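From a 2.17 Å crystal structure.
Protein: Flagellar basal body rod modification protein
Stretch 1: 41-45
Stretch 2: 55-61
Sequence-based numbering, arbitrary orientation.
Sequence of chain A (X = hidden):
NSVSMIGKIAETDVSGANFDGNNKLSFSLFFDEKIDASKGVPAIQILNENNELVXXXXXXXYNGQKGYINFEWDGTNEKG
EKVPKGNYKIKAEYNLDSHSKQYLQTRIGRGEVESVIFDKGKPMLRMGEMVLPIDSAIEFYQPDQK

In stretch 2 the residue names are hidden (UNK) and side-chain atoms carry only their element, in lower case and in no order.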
ATOM      1  N   VAL A  41     -19.587  12.116 -29.154  1.00 41.25           N
ATOM      2  CA  VAL A  41     -20.851  11.465 -28.825  1.00 41.65           C
ATOM      3  C   VAL A  41     -20.604  10.178 -28.014  1.00 40.40           C
ATOM      4  O   VAL A  41     -20.277   9.148 -28.587  1.00 40.83           O
ATOM      5  CB  VAL A  41     -21.648  11.149 -30.116  1.00 45.57           C
ATOM      6  CG1 VAL A  41     -23.003  10.501 -29.789  1.00 43.72           C
ATOM      7  CG2 VAL A  41     -21.829  12.435 -30.953  1.00 43.73           C
ATOM      8  N   PRO A  42     -20.746  10.239 -26.676  1.00 39.38           N
ATOM      9  CA  PRO A  42     -20.419   9.075 -25.842  1.00 37.35           C
ATOM     10  C   PRO A  42     -21.492   8.001 -25.927  1.00 42.19           C
ATOM     11  O   PRO A  42     -22.681   8.302 -25.952  1.00 39.08           O
ATOM     12  CB  PRO A  42     -20.356   9.658 -24.432  1.00 36.12           C
ATOM     13  CG  PRO A  42     -21.375  10.768 -24.463  1.00 37.55           C
ATOM     14  CD  PRO A  42     -21.240  11.366 -25.864  1.00 40.06           C
ATOM     15  N   ALA A  43     -21.077   6.746 -25.955  1.00 41.46           N
ATOM     16  CA  ALA A  43     -22.032   5.674 -26.094  1.00 42.52           C
ATOM     17  C   ALA A  43     -21.452   4.349 -25.627  1.00 42.38           C
ATOM     18  O   ALA A  43     -20.239   4.153 -25.640  1.00 40.41           O
ATOM     19  CB  ALA A  43     -22.483   5.573 -27.550  1.00 42.86           C
ATOM     20  N   ILE A  44     -22.342   3.451 -25.221  1.00 43.67           N
ATOM     21  CA  ILE A  44     -22.033   2.034 -25.002  1.00 40.35           C
ATOM     22  C   ILE A  44     -22.236   1.205 -26.271  1.00 44.56           C
ATOM     23  O   ILE A  44     -23.247   1.364 -26.964  1.00 44.87           O
ATOM     24  CB  ILE A  44     -22.937   1.445 -23.906  1.00 42.66           C
ATOM     25  CG1 ILE A  44     -22.714   2.162 -22.581  1.00 38.49           C
ATOM     26  CG2 ILE A  44     -22.738  -0.060 -23.783  1.00 42.08           C
ATOM     27  CD1 ILE A  44     -23.800   1.875 -21.549  1.00 42.41           C
ATOM     28  N   GLN A  45     -21.295   0.320 -26.585  1.00 41.04           N
ATOM     29  CA  GLN A  45     -21.509  -0.635 -27.670  1.00 42.61           C
ATOM     30  C   GLN A  45     -21.637  -2.060 -27.113  1.00 45.82           C
ATOM     31  O   GLN A  45     -20.842  -2.478 -26.264  1.00 41.65           O
ATOM     32  CB  GLN A  45     -20.372  -0.588 -28.702  1.00 42.65           C
ATOM     33  CG  GLN A  45     -20.132   0.769 -29.362  1.00 46.33           C
ATOM     34  CD  GLN A  45     -19.404   1.768 -28.438  1.00 54.65           C
ATOM     35  OE1 GLN A  45     -18.423   1.417 -27.763  1.00 53.14           O
ATOM     36  NE2 GLN A  45     -19.890   3.012 -28.407  1.00 52.66           N
ATOM     37  N   UNK A  55     -26.011  -3.650 -30.482  1.00 50.58           N
ATOM     38  CA  UNK A  55     -26.778  -2.582 -29.845  1.00 49.11           C
ATOM     39  C   UNK A  55     -25.874  -1.411 -29.479  1.00 52.11           C
ATOM     40  O   UNK A  55     -24.702  -1.603 -29.133  1.00 47.60           O
ATOM     41  c   UNK A  55     -27.484  -3.111 -28.595  1.00 50.40           C
ATOM     42  c   UNK A  55     -29.607  -1.823 -28.761  1.00 58.73           C
ATOM     43  n   UNK A  55     -32.100  -1.654 -28.728  1.00 64.07           N
ATOM     44  c   UNK A  55     -30.844  -1.540 -27.918  1.00 60.81           C
ATOM     45  c   UNK A  55     -28.396  -2.122 -27.895  1.00 48.64           C
ATOM     46  N   UNK A  56     -26.423  -0.201 -29.566  1.00 48.36           N
ATOM     47  CA  UNK A  56     -25.729   0.993 -29.124  1.00 45.87           C
ATOM     48  C   UNK A  56     -26.638   1.714 -28.160  1.00 44.50           C
ATOM     49  O   UNK A  56     -27.821   1.918 -28.442  1.00 50.36           O
ATOM     50  c   UNK A  56     -25.342   1.930 -30.297  1.00 45.03           C
ATOM     51  c   UNK A  56     -24.657   3.175 -29.780  1.00 44.68           C
ATOM     52  o   UNK A  56     -24.429   1.255 -31.159  1.00 45.59           O
ATOM     53  N   UNK A  57     -26.087   2.068 -27.007  1.00 43.06           N
ATOM     54  CA  UNK A  57     -26.802   2.835 -26.009  1.00 41.46           C
ATOM     55  C   UNK A  57     -26.091   4.166 -25.793  1.00 46.68           C
ATOM     56  O   UNK A  57     -24.934   4.182 -25.365  1.00 44.10           O
ATOM     57  c   UNK A  57     -27.685   2.850 -23.651  1.00 37.76           C
ATOM     58  c   UNK A  57     -27.542  -0.123 -23.643  1.00 45.83           C
ATOM     59  c   UNK A  57     -27.461   0.677 -24.907  1.00 44.14           C
ATOM     60  c   UNK A  57     -26.882   2.075 -24.683  1.00 43.26           C
ATOM     61  N   UNK A  58     -26.775   5.286 -26.095  1.00 45.26           N
ATOM     62  CA  UNK A  58     -26.182   6.625 -25.933  1.00 46.49           C
ATOM     63  C   UNK A  58     -25.899   6.989 -24.472  1.00 42.98           C
ATOM     64  O   UNK A  58     -26.730   6.741 -23.599  1.00 45.45           O
ATOM     65  c   UNK A  58     -27.253   7.558 -26.530  1.00 46.62           C
ATOM     66  c   UNK A  58     -28.138   5.347 -26.647  1.00 46.76           C
ATOM     67  c   UNK A  58     -28.532   6.792 -26.432  1.00 50.04           C
ATOM     68  N   UNK A  59     -24.744   7.591 -24.217  1.00 41.18           N
ATOM     69  CA  UNK A  59     -24.358   7.966 -22.857  1.00 41.66           C
ATOM     70  C   UNK A  59     -24.621   9.439 -22.540  1.00 42.85           C
ATOM     71  O   UNK A  59     -24.428   9.885 -21.399  1.00 42.39           O
ATOM     72  c   UNK A  59     -21.112   5.960 -22.136  1.00 38.08           C
ATOM     73  c   UNK A  59     -22.883   7.640 -22.628  1.00 43.52           C
ATOM     74  c   UNK A  59     -23.351   5.714 -21.102  1.00 43.44           C
ATOM     75  c   UNK A  59     -22.589   6.171 -22.341  1.00 40.98           C
ATOM     76  N   UNK A  60     -25.054  10.176 -23.559  1.00 40.83           N
ATOM     77  CA  UNK A  60     -25.495  11.577 -23.447  1.00 45.00           C
ATOM     78  C   UNK A  60     -26.113  11.950 -22.091  1.00 46.17           C
ATOM     79  O   UNK A  60     -25.712  12.924 -21.443  1.00 41.22           O
ATOM     80  c   UNK A  60     -26.931  13.269 -24.792  1.00 55.47           C
ATOM     81  c   UNK A  60     -28.654  14.536 -26.148  1.00 69.66           C
ATOM     82  c   UNK A  60     -27.684  13.358 -26.129  1.00 63.12           C
ATOM     83  c   UNK A  60     -26.514  11.848 -24.569  1.00 48.31           C
ATOM     84  n   UNK A  60     -29.431  14.601 -27.421  1.00 73.43           N
ATOM     85  N   UNK A  61     -27.083  11.153 -21.654  1.00 42.48           N
ATOM     86  CA  UNK A  61     -27.858  11.481 -20.461  1.00 49.09           C
ATOM     87  C   UNK A  61     -27.070  11.303 -19.175  1.00 45.23           C
ATOM     88  O   UNK A  61     -27.527  11.712 -18.113  1.00 44.11           O
ATOM     89  c   UNK A  61     -30.137  11.003 -21.482  1.00 56.15           C
ATOM     90  o   UNK A  61     -30.261  12.211 -21.796  1.00 58.56           O
ATOM     91  c   UNK A  61     -29.136  10.633 -20.394  1.00 50.25           C
ATOM     92  o   UNK A  61     -30.792  10.087 -22.030  1.00 63.00           O
TER

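Position 55 carries four carbons in an unbranched row ending in a nitrogen. The chain sets off sideways; even its CB, the nearest side-chain atom, stays 6.1 Å from C of Gln-45, and the end leads away, so contact falls to the backbone, where the O of 55 lies 3.6 Å from CA of Gln-45. This is Lys-55; its NZ is hydrogen-bonded elsewhere in the structure.

At position 56 the first side-chain carbon bears one oxygen and one carbon. That terminal carbon sits 3.9 Å from CB of Ala-43, and CA of 56 makes a CA-H...O contact of 3.3 Å with O of Ile-44. Branching at CB into a hydroxyl and a methyl identifies Thr-56.

Position 57 has four carbons, forked at the first, with one arm two carbons long. Its CB lies 4.1 Å from CB of Ile-44, and the two backbones exchange a pair of hydrogen bonds: N of Ile-44 to O of 57 at 2.7 Å, and N of 57 to O of Ile-44 at 2.9 Å. Unequal arms on a forked CB mean Ile-57.

Position 58 shows three carbons closing a ring onto its own backbone N. Its CA is 4.2 Å from CB of Ala-43. Ring closure onto N identifies Pro-58, which has no amide hydrogen to donate and faces Ala-43 in a non-hydrogen-bonded pair.

Position 59 has four carbons, forked at the second. Its N donates to O of Pro-42 at 2.8 Å, its CB is 3.7 Å from CB of Pro-42, and one terminal carbon reaches 3.9 Å from CD1 of Ile-44. A fork one carbon beyond CB gives Leu-59, whose CA-to-CB bond points toward stretch 1.

Position 60 again has four carbons in a row ending in nitrogen, whose end leads away. Its backbone N lies 3.8 Å from CG of Pro-42. This is Lys-60.

Position 61 has two carbons, the second carrying two oxygens, and even its CB stays 8.8 Å from CG of Pro-42. The short carboxylate is Asp-61.

The contact is an antiparallel strand pairing, with axes at 161°, held by two backbone hydrogen bonds between Ile-44 and Ile-57 and extended past the strand ends by Leu-59 N to Pro-42 O, all three at 160° to 164°. Ala-43, Gln-45, Thr-56 and Pro-58 share one sheet face; Ile-44 and Ile-57 pack on the other. Beyond the strand, Leu-59 touches both Pro-42 and Ile-44, contributing to 418 Å² of buried surface.

Stretch 2 (55-61) KTIPLKD
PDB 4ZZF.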